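Local coordinates for protein glycerol dehydrogenase (Schizosaccharomyces pombe, PDB 1TA9) that oxidises glycerol to dihydroxyacetone, probably with NAD(+) and a catalytic zinc ion, and serves the assimilation of glycerol in fission yeast, at residues V328-H333 and F434-S439; T146-G151 and P171-P176; Y72-H77 and A290-V295. All coordinates share one frame; numbering follows the deposited sequence.

Contact 1. Residues V328-H333 and F434-S439. With ZN (zinc ion), chain I.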
loop_
_atom_site.group_PDB
_atom_site.type_symbol
_atom_site.label_atom_id
_atom_site.label_comp_id
_atom_site.label_asym_id
_atom_site.label_seq_id
_atom_site.Cartn_x
_atom_site.Cartn_y
_atom_site.Cartn_z
ATOM N N VAL B 328 7.689 36.127 -30.448
ATOM C CA VAL B 328 7.174 35.996 -29.088
ATOM C C VAL B 328 5.901 36.802 -28.833
ATOM O O VAL B 328 5.164 36.514 -27.889
ATOM C CB VAL B 328 8.253 36.402 -28.055
ATOM C CG1 VAL B 328 7.687 36.345 -26.640
ATOM C CG2 VAL B 328 9.451 35.471 -28.180
ATOM N N HIS B 329 5.631 37.801 -29.671
ATOM C CA HIS B 329 4.432 38.619 -29.500
ATOM C C HIS B 329 3.172 37.872 -29.942
ATOM O O HIS B 329 2.054 38.304 -29.670
ATOM C CB HIS B 329 4.549 39.931 -30.296
ATOM C CG HIS B 329 4.240 39.792 -31.759
ATOM N ND1 HIS B 329 5.166 39.356 -32.682
ATOM C CD2 HIS B 329 3.101 40.032 -32.452
ATOM C CE1 HIS B 329 4.611 39.334 -33.882
ATOM N NE2 HIS B 329 3.359 39.740 -33.771
ATOM N N ARG B 330 3.363 36.752 -30.625
ATOM C CA ARG B 330 2.250 35.945 -31.111
ATOM C C ARG B 330 1.812 34.906 -30.085
ATOM O O ARG B 330 0.772 34.270 -30.239
ATOM C CB ARG B 330 2.653 35.257 -32.415
ATOM C CG ARG B 330 2.921 36.245 -33.545
ATOM C CD ARG B 330 3.876 35.679 -34.582
ATOM N NE ARG B 330 3.436 34.389 -35.102
ATOM C CZ ARG B 330 4.152 33.646 -35.940
ATOM N NH1 ARG B 330 5.342 34.072 -36.351
ATOM N NH2 ARG B 330 3.690 32.469 -36.350
ATOM N N LEU B 331 2.608 34.745 -29.034
ATOM C CA LEU B 331 2.297 33.785 -27.977
ATOM C C LEU B 331 1.299 34.368 -26.984
ATOM O O LEU B 331 1.358 35.553 -26.657
ATOM C CB LEU B 331 3.573 33.391 -27.225
ATOM C CG LEU B 331 4.591 32.519 -27.964
ATOM C CD1 LEU B 331 5.933 32.583 -27.246
ATOM C CD2 LEU B 331 4.087 31.078 -28.035
ATOM N N MET B 332 0.374 33.540 -26.516
ATOM C CA MET B 332 -0.601 33.990 -25.530
ATOM C C MET B 332 0.062 33.894 -24.163
ATOM O O MET B 332 1.037 33.161 -23.987
ATOM C CB MET B 332 -1.851 33.108 -25.543
ATOM C CG MET B 332 -2.726 33.262 -26.775
ATOM S SD MET B 332 -4.263 32.366 -26.577
ATOM C CE MET B 332 -5.123 32.791 -28.122
ATOM N N HIS B 333 -0.478 34.627 -23.198
ATOM C CA HIS B 333 0.062 34.637 -21.847
ATOM C C HIS B 333 0.316 33.248 -21.262
ATOM O O HIS B 333 1.418 32.957 -20.793
ATOM C CB HIS B 333 -0.879 35.396 -20.917
ATOM C CG HIS B 333 -0.388 35.471 -19.508
ATOM N ND1 HIS B 333 0.742 36.176 -19.154
ATOM C CD2 HIS B 333 -0.849 34.900 -18.371
ATOM C CE1 HIS B 333 0.957 36.036 -17.859
ATOM N NE2 HIS B 333 0.006 35.265 -17.361
ATOM N N PHE B 434 2.886 21.998 -30.833
ATOM C CA PHE B 434 2.189 23.279 -30.843
ATOM C C PHE B 434 2.847 24.072 -31.962
ATOM O O PHE B 434 4.079 24.140 -32.038
ATOM C CB PHE B 434 2.397 24.015 -29.518
ATOM C CG PHE B 434 1.932 25.450 -29.534
ATOM C CD1 PHE B 434 0.620 25.776 -29.215
ATOM C CD2 PHE B 434 2.819 26.476 -29.852
ATOM C CE1 PHE B 434 0.193 27.109 -29.209
ATOM C CE2 PHE B 434 2.405 27.811 -29.850
ATOM C CZ PHE B 434 1.093 28.127 -29.528
ATOM N N ARG B 435 2.034 24.649 -32.839
ATOM C CA ARG B 435 2.550 25.448 -33.946
ATOM C C ARG B 435 2.004 26.864 -33.756
ATOM O O ARG B 435 0.794 27.074 -33.755
ATOM C CB ARG B 435 2.089 24.864 -35.289
ATOM C CG ARG B 435 2.501 23.412 -35.529
ATOM C CD ARG B 435 4.012 23.232 -35.492
ATOM N NE ARG B 435 4.422 21.883 -35.885
ATOM C CZ ARG B 435 5.686 21.464 -35.921
ATOM N NH1 ARG B 435 6.671 22.286 -35.589
ATOM N NH2 ARG B 435 5.967 20.218 -36.286
ATOM N N LEU B 436 2.906 27.824 -33.584
ATOM C CA LEU B 436 2.545 29.217 -33.345
ATOM C C LEU B 436 1.722 29.881 -34.456
ATOM O O LEU B 436 2.177 29.996 -35.595
ATOM C CB LEU B 436 3.823 30.028 -33.097
ATOM C CG LEU B 436 3.684 31.480 -32.641
ATOM C CD1 LEU B 436 2.989 31.528 -31.285
ATOM C CD2 LEU B 436 5.071 32.116 -32.556
ATOM N N PRO B 437 0.494 30.323 -34.132
ATOM C CA PRO B 437 -0.389 30.981 -35.107
ATOM C C PRO B 437 0.125 32.376 -35.490
ATOM O O PRO B 437 1.064 32.893 -34.876
ATOM C CB PRO B 437 -1.728 31.040 -34.373
ATOM C CG PRO B 437 -1.660 29.852 -33.443
ATOM C CD PRO B 437 -0.255 29.967 -32.916
ATOM N N PRO B 438 -0.497 33.007 -36.507
ATOM C CA PRO B 438 -0.122 34.341 -36.999
ATOM C C PRO B 438 -0.111 35.450 -35.948
ATOM O O PRO B 438 0.734 36.344 -35.991
ATOM C CB PRO B 438 -1.158 34.608 -38.093
ATOM C CG PRO B 438 -1.502 33.242 -38.582
ATOM C CD PRO B 438 -1.613 32.461 -37.297
ATOM N N SER B 439 -1.058 35.408 -35.017
ATOM C CA SER B 439 -1.127 36.425 -33.969
ATOM C C SER B 439 -1.561 35.809 -32.646
ATOM O O SER B 439 -2.035 34.673 -32.609
ATOM C CB SER B 439 -2.113 37.526 -34.353
ATOM O OG SER B 439 -3.444 37.061 -34.252
HETATM ZN ZN ZN I . -0.672 34.557 -15.334
#
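Arg330 carries most of this contact between two segments largely without regular structure. Arg330 CB points toward the 434-439 segment and sits 3.9 Å from Leu436 CD1. Arg330 CG lies anti to the carbonyl carbon (chi1 -64°) and meets Pro438 O at 3.3 Å. CD runs past the same oxygen. The chain then bends at chi3 (54°), which brings the guanidinium side-on to Pro437 O, with Leu436 O also near NH2. Arg330 NE donates to Pro437 O at 2.8 Å, with the oxygen in the guanidinium plane and NE in the carbonyl plane. Arg330 NH2 reaches the same Pro437 O at 3.0 Å, but from well above the carbonyl plane. A weak third bond runs from NH2 to Leu436 O. Over one face of the guanidinium, Leu436 CD2 stands 3.7 Å above its centre, so edge bonds and a methyl fix the group together.

Segment 328-333 runs from the end of a 3-10 turn into helix 333-347, in the all-helical metal-binding half of the iron-containing alcohol dehydrogenase fold. Met332 is the N-cap residue, and the next residue, His333, binds zinc through NE2, with Asp232 and His315 as fellow ligands. The 434-439 segment belongs to the C-terminal tail after helix 407-428.

Leu331 supplies the apolar part. Leu331 CD2 presses on Leu436 CD1 at 3.5 Å, tighter than usual for two methyls, and the side chains cross at about a right angle. Leu331 CD2 also approaches Phe434 CE2 at 4.1 Å. Arg224 of helix 223-245 binds both Arg330 O and Ser439 O.

Contact 2. Residues T146-G151 and P171-P176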
loop_
_atom_site.group_PDB
_atom_site.type_symbol
_atom_site.label_atom_id
_atom_site.label_comp_id
_atom_site.label_asym_id
_atom_site.label_seq_id
_atom_site.Cartn_x
_atom_site.Cartn_y
_atom_site.Cartn_z
ATOM N N THR B 146 -22.975 57.523 -12.327
ATOM C CA THR B 146 -22.645 56.132 -12.636
ATOM C C THR B 146 -22.397 55.385 -11.327
ATOM O O THR B 146 -21.602 55.827 -10.497
ATOM C CB THR B 146 -21.375 56.040 -13.515
ATOM O OG1 THR B 146 -21.623 56.660 -14.782
ATOM C CG2 THR B 146 -20.981 54.582 -13.738
ATOM N N GLN B 147 -23.070 54.252 -11.151
ATOM C CA GLN B 147 -22.939 53.463 -9.930
ATOM C C GLN B 147 -21.929 52.320 -10.009
ATOM O O GLN B 147 -21.433 51.853 -8.981
ATOM C CB GLN B 147 -24.295 52.880 -9.542
ATOM C CG GLN B 147 -25.390 53.902 -9.304
ATOM C CD GLN B 147 -26.719 53.239 -9.005
ATOM O OE1 GLN B 147 -27.289 52.558 -9.857
ATOM N NE2 GLN B 147 -27.214 53.422 -7.787
ATOM N N VAL B 148 -21.629 51.862 -11.219
ATOM C CA VAL B 148 -20.698 50.754 -11.377
ATOM C C VAL B 148 -20.099 50.717 -12.778
ATOM O O VAL B 148 -20.718 51.163 -13.745
ATOM C CB VAL B 148 -21.407 49.404 -11.095
ATOM C CG1 VAL B 148 -22.494 49.160 -12.141
ATOM C CG2 VAL B 148 -20.398 48.265 -11.099
ATOM N N ILE B 149 -18.886 50.185 -12.875
ATOM C CA ILE B 149 -18.192 50.072 -14.149
ATOM C C ILE B 149 -18.142 48.592 -14.517
ATOM O O ILE B 149 -17.628 47.780 -13.751
ATOM C CB ILE B 149 -16.744 50.603 -14.051
ATOM C CG1 ILE B 149 -16.741 52.032 -13.495
ATOM C CG2 ILE B 149 -16.083 50.564 -15.422
ATOM C CD1 ILE B 149 -17.455 53.040 -14.365
ATOM N N ILE B 150 -18.678 48.251 -15.685
ATOM C CA ILE B 150 -18.693 46.867 -16.142
ATOM C C ILE B 150 -17.766 46.659 -17.336
ATOM O O ILE B 150 -18.000 47.205 -18.417
ATOM C CB ILE B 150 -20.113 46.436 -16.561
ATOM C CG1 ILE B 150 -21.109 46.754 -15.445
ATOM C CG2 ILE B 150 -20.129 44.946 -16.876
ATOM C CD1 ILE B 150 -22.551 46.424 -15.798
ATOM N N GLY B 151 -16.716 45.869 -17.132
ATOM C CA GLY B 151 -15.775 45.581 -18.200
ATOM C C GLY B 151 -16.060 44.215 -18.795
ATOM O O GLY B 151 -16.081 43.213 -18.078
ATOM N N PRO B 171 -17.575 50.491 -7.539
ATOM C CA PRO B 171 -17.380 49.041 -7.591
ATOM C C PRO B 171 -17.196 48.641 -9.051
ATOM O O PRO B 171 -17.609 49.368 -9.958
ATOM C CB PRO B 171 -18.674 48.498 -6.995
ATOM C CG PRO B 171 -19.688 49.529 -7.425
ATOM C CD PRO B 171 -18.958 50.826 -7.154
ATOM N N SER B 172 -16.576 47.490 -9.279
ATOM C CA SER B 172 -16.338 47.027 -10.637
ATOM C C SER B 172 -16.890 45.630 -10.857
ATOM O O SER B 172 -16.941 44.816 -9.934
ATOM C CB SER B 172 -14.834 47.036 -10.941
ATOM O OG SER B 172 -14.114 46.244 -10.004
ATOM N N ILE B 173 -17.323 45.375 -12.087
ATOM C CA ILE B 173 -17.849 44.077 -12.477
ATOM C C ILE B 173 -17.040 43.663 -13.705
ATOM O O ILE B 173 -17.061 44.337 -14.737
ATOM C CB ILE B 173 -19.359 44.152 -12.801
ATOM C CG1 ILE B 173 -20.136 44.509 -11.525
ATOM C CG2 ILE B 173 -19.850 42.815 -13.350
ATOM C CD1 ILE B 173 -21.647 44.507 -11.680
ATOM N N ILE B 174 -16.318 42.556 -13.573
ATOM C CA ILE B 174 -15.449 42.051 -14.631
ATOM C C ILE B 174 -16.057 40.820 -15.298
ATOM O O ILE B 174 -16.366 39.832 -14.631
ATOM C CB ILE B 174 -14.069 41.688 -14.043
ATOM C CG1 ILE B 174 -13.512 42.875 -13.247
ATOM C CG2 ILE B 174 -13.108 41.297 -15.152
ATOM C CD1 ILE B 174 -13.214 44.123 -14.079
ATOM N N CYS B 175 -16.220 40.883 -16.620
ATOM C CA CYS B 175 -16.821 39.787 -17.367
ATOM C C CYS B 175 -15.899 39.250 -18.451
ATOM O O CYS B 175 -15.934 39.710 -19.593
ATOM C CB CYS B 175 -18.128 40.252 -18.009
ATOM S SG CYS B 175 -19.184 41.198 -16.906
ATOM N N PRO B 176 -15.056 38.268 -18.109
ATOM C CA PRO B 176 -14.145 37.705 -19.105
ATOM C C PRO B 176 -14.926 36.987 -20.206
ATOM O O PRO B 176 -15.911 36.302 -19.926
ATOM C CB PRO B 176 -13.274 36.758 -18.279
ATOM C CG PRO B 176 -14.190 36.323 -17.184
ATOM C CD PRO B 176 -14.892 37.605 -16.802
#
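Ile173, Pro171 and Gly151 lose the most surface in this pairing of two parallel strands. Ile173 sits at the middle of the register, opposite Ile150. Its backbone bonds to both sides of that residue: Ile173 N donates to Ile149 O at 2.9 Å, and Gly151 N donates to Ile173 O at 2.9 Å, nearly along the C=O axis. Its side chain lies beside that of Ile150 and points the same way, with Ile173 CB 4.1 Å from Ile150 CG1. Ile173 CG1, anti to the carbonyl carbon (chi1 -65°), reaches instead to Val148 CG2 at 3.8 Å. The Val148 and Ile173 side chains cross obliquely.

Pro171 opens the pairing. Its ring lies against the backbone of Gln147, with Pro171 CD 3.2 Å from Gln147 O. CG of the same ring touches Val148 CG2. Pro171 O accepts from Ile149 N at 3.3 Å, a long but almost straight bond (N-H...O angle 170°).

Gly151 has no side chain, and its backbone does the work at the other end. Gly151 O accepts from Cys175 N at 2.8 Å, close to the C=O axis. Cys175 SG turns back to Ile150 CG2. Ile149, Ser172 and Ile174 point to the opposite sheet face from Ile150 and Ile173, and all three touch helix 155-167.

That helix joins the two strands as a beta-alpha-beta crossover. The unit lies in the central parallel sheet of the Rossmann-like nucleotide-binding domain of iron-containing alcohol dehydrogenases, consistent with Gly155 to Asp159, which probably bind NAD(+), just after strand 148-153 at the start of helix 155-167.

Contact 3. Residues Y72-H77 and A290-V295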
loop_
_atom_site.group_PDB
_atom_site.type_symbol
_atom_site.label_atom_id
_atom_site.label_comp_id
_atom_site.label_asym_id
_atom_site.label_seq_id
_atom_site.Cartn_x
_atom_site.Cartn_y
_atom_site.Cartn_z
ATOM N N TYR B 72 -18.488 35.650 -7.410
ATOM C CA TYR B 72 -17.985 35.038 -8.632
ATOM C C TYR B 72 -19.183 34.261 -9.148
ATOM O O TYR B 72 -19.700 33.388 -8.458
ATOM C CB TYR B 72 -16.812 34.095 -8.352
ATOM C CG TYR B 72 -16.406 33.265 -9.550
ATOM C CD1 TYR B 72 -17.011 32.030 -9.809
ATOM C CD2 TYR B 72 -15.431 33.717 -10.436
ATOM C CE1 TYR B 72 -16.649 31.270 -10.922
ATOM C CE2 TYR B 72 -15.065 32.968 -11.549
ATOM C CZ TYR B 72 -15.676 31.744 -11.787
ATOM O OH TYR B 72 -15.305 31.004 -12.892
ATOM N N VAL B 73 -19.638 34.601 -10.349
ATOM C CA VAL B 73 -20.810 33.957 -10.936
ATOM C C VAL B 73 -20.467 33.395 -12.304
ATOM O O VAL B 73 -19.979 34.118 -13.168
ATOM C CB VAL B 73 -21.965 34.967 -11.082
ATOM C CG1 VAL B 73 -23.193 34.286 -11.678
ATOM C CG2 VAL B 73 -22.287 35.573 -9.723
ATOM N N GLN B 74 -20.742 32.108 -12.491
ATOM C CA GLN B 74 -20.436 31.411 -13.737
ATOM C C GLN B 74 -21.597 30.516 -14.198
ATOM O O GLN B 74 -22.074 29.667 -13.446
ATOM C CB GLN B 74 -19.183 30.561 -13.514
ATOM C CG GLN B 74 -18.792 29.657 -14.657
ATOM C CD GLN B 74 -17.736 28.650 -14.243
ATOM O OE1 GLN B 74 -16.746 29.003 -13.601
ATOM N NE2 GLN B 74 -17.938 27.388 -14.613
ATOM N N GLY B 75 -22.043 30.698 -15.439
ATOM C CA GLY B 75 -23.132 29.876 -15.939
ATOM C C GLY B 75 -23.401 30.096 -17.416
ATOM O O GLY B 75 -23.054 31.138 -17.968
ATOM N N ARG B 76 -24.024 29.117 -18.062
ATOM C CA ARG B 76 -24.314 29.237 -19.482
ATOM C C ARG B 76 -25.490 30.182 -19.700
ATOM O O ARG B 76 -26.552 30.007 -19.103
ATOM C CB ARG B 76 -24.628 27.867 -20.081
ATOM C CG ARG B 76 -24.595 27.882 -21.597
ATOM C CD ARG B 76 -24.810 26.513 -22.196
ATOM N NE ARG B 76 -24.385 26.515 -23.590
ATOM C CZ ARG B 76 -24.342 25.444 -24.374
ATOM N NH1 ARG B 76 -24.710 24.255 -23.912
ATOM N NH2 ARG B 76 -23.910 25.564 -25.623
ATOM N N HIS B 77 -25.285 31.181 -20.553
ATOM C CA HIS B 77 -26.306 32.184 -20.861
ATOM C C HIS B 77 -26.492 33.134 -19.683
ATOM O O HIS B 77 -27.466 33.883 -19.624
ATOM C CB HIS B 77 -27.643 31.509 -21.194
ATOM C CG HIS B 77 -27.554 30.514 -22.309
ATOM N ND1 HIS B 77 -27.124 30.851 -23.573
ATOM C CD2 HIS B 77 -27.827 29.188 -22.345
ATOM C CE1 HIS B 77 -27.135 29.775 -24.342
ATOM N NE2 HIS B 77 -27.557 28.753 -23.620
ATOM N N ALA B 290 -17.522 19.175 -17.073
ATOM C CA ALA B 290 -16.065 19.095 -17.081
ATOM C C ALA B 290 -15.496 20.421 -17.592
ATOM O O ALA B 290 -14.550 20.967 -17.017
ATOM C CB ALA B 290 -15.608 17.939 -17.973
ATOM N N PHE B 291 -16.079 20.932 -18.673
ATOM C CA PHE B 291 -15.655 22.206 -19.252
ATOM C C PHE B 291 -15.869 23.305 -18.215
ATOM O O PHE B 291 -14.987 24.127 -17.969
ATOM C CB PHE B 291 -16.481 22.526 -20.509
ATOM C CG PHE B 291 -16.263 23.923 -21.046
ATOM C CD1 PHE B 291 -15.086 24.253 -21.711
ATOM C CD2 PHE B 291 -17.239 24.904 -20.886
ATOM C CE1 PHE B 291 -14.880 25.542 -22.212
ATOM C CE2 PHE B 291 -17.045 26.195 -21.381
ATOM C CZ PHE B 291 -15.862 26.513 -22.046
ATOM N N GLU B 292 -17.052 23.320 -17.607
ATOM C CA GLU B 292 -17.357 24.325 -16.593
ATOM C C GLU B 292 -16.381 24.242 -15.416
ATOM O O GLU B 292 -16.035 25.263 -14.818
ATOM C CB GLU B 292 -18.795 24.147 -16.086
ATOM C CG GLU B 292 -19.866 24.349 -17.158
ATOM C CD GLU B 292 -20.581 25.689 -17.048
ATOM O OE1 GLU B 292 -21.387 26.007 -17.946
ATOM O OE2 GLU B 292 -20.349 26.425 -16.062
ATOM N N ASN B 293 -15.941 23.033 -15.075
ATOM C CA ASN B 293 -15.005 22.873 -13.965
ATOM C C ASN B 293 -13.687 23.578 -14.252
ATOM O O ASN B 293 -13.103 24.225 -13.374
ATOM C CB ASN B 293 -14.714 21.394 -13.692
ATOM C CG ASN B 293 -15.898 20.662 -13.105
ATOM O OD1 ASN B 293 -16.807 21.272 -12.534
ATOM N ND2 ASN B 293 -15.885 19.338 -13.221
ATOM N N VAL B 294 -13.216 23.447 -15.486
ATOM C CA VAL B 294 -11.958 24.067 -15.877
ATOM C C VAL B 294 -12.107 25.580 -16.004
ATOM O O VAL B 294 -11.152 26.324 -15.771
ATOM C CB VAL B 294 -11.426 23.444 -17.187
ATOM C CG1 VAL B 294 -10.162 24.163 -17.647
ATOM C CG2 VAL B 294 -11.126 21.967 -16.946
ATOM N N VAL B 295 -13.296 26.048 -16.369
ATOM C CA VAL B 295 -13.500 27.490 -16.445
ATOM C C VAL B 295 -13.345 28.002 -15.012
ATOM O O VAL B 295 -12.718 29.042 -14.776
ATOM C CB VAL B 295 -14.904 27.856 -16.988
ATOM C CG1 VAL B 295 -15.174 29.343 -16.776
ATOM C CG2 VAL B 295 -14.981 27.532 -18.480
HETATM O O HOH W 1 -24.408 26.469 -16.788
#
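Hydrogen bonds come first, and they centre on the amide of Gln74. CG is anti to the backbone N (chi1 174°) and the chain beyond it is extended, so the amide reaches helix 289-307. Both bonds to the helix leave from Gln74 NE2: to the backbone Glu292 O at 2.9 Å, and to the carboxylate Glu292 OE2 at 3.0 Å. The second is nearly straight, at 172°, and meets the carboxylate from above its plane. The other end of the amide, Gln74 OE1, accepts from Tyr72 OH at 2.6 Å on a lone pair.

One water bridges Arg76 N and Glu292 OE1, which Thr215 also binds. The Arg76 side chain turns to Asp216 and to Asp412 of a third subunit.

The van der Waals contact is small: Val295 CG1 lies 3.6 Å from Gln74 OE1, and the two side chains cross obliquely.

Tyr72 to Gln74 form an antiparallel ladder with a strand of a second subunit, which extends the sheet into that chain. Bonds at both ends of the amide fix its rotation. The Gln74 amide, Thr215 and a water gather round the partly exposed Glu292 carboxylate, which would favour its charged form. Strand 71-75 is thereby joined to the helical half by polar grips.

Contact 2 lies in the core of the nucleotide-binding sheet, and its chemistry is the regular ladder of backbone bonds with aliphatic side chains on the sheet faces. Contact 3 reaches the same sheet at strand 71-75 but ties it to helix 289-307. It is also buried, yet its direct hydrogen bonds are donated by a side chain, not by the backbone. Contact 1 is only partly buried and lies wholly in the helical half, where an arginine grips carbonyls of a tail without regular structure. Contact 2 is nested in the chain loop that contact 3 closes, and their nearest atoms are about 7 Å apart. Contact 1 follows both in series; it alone holds a zinc ligand.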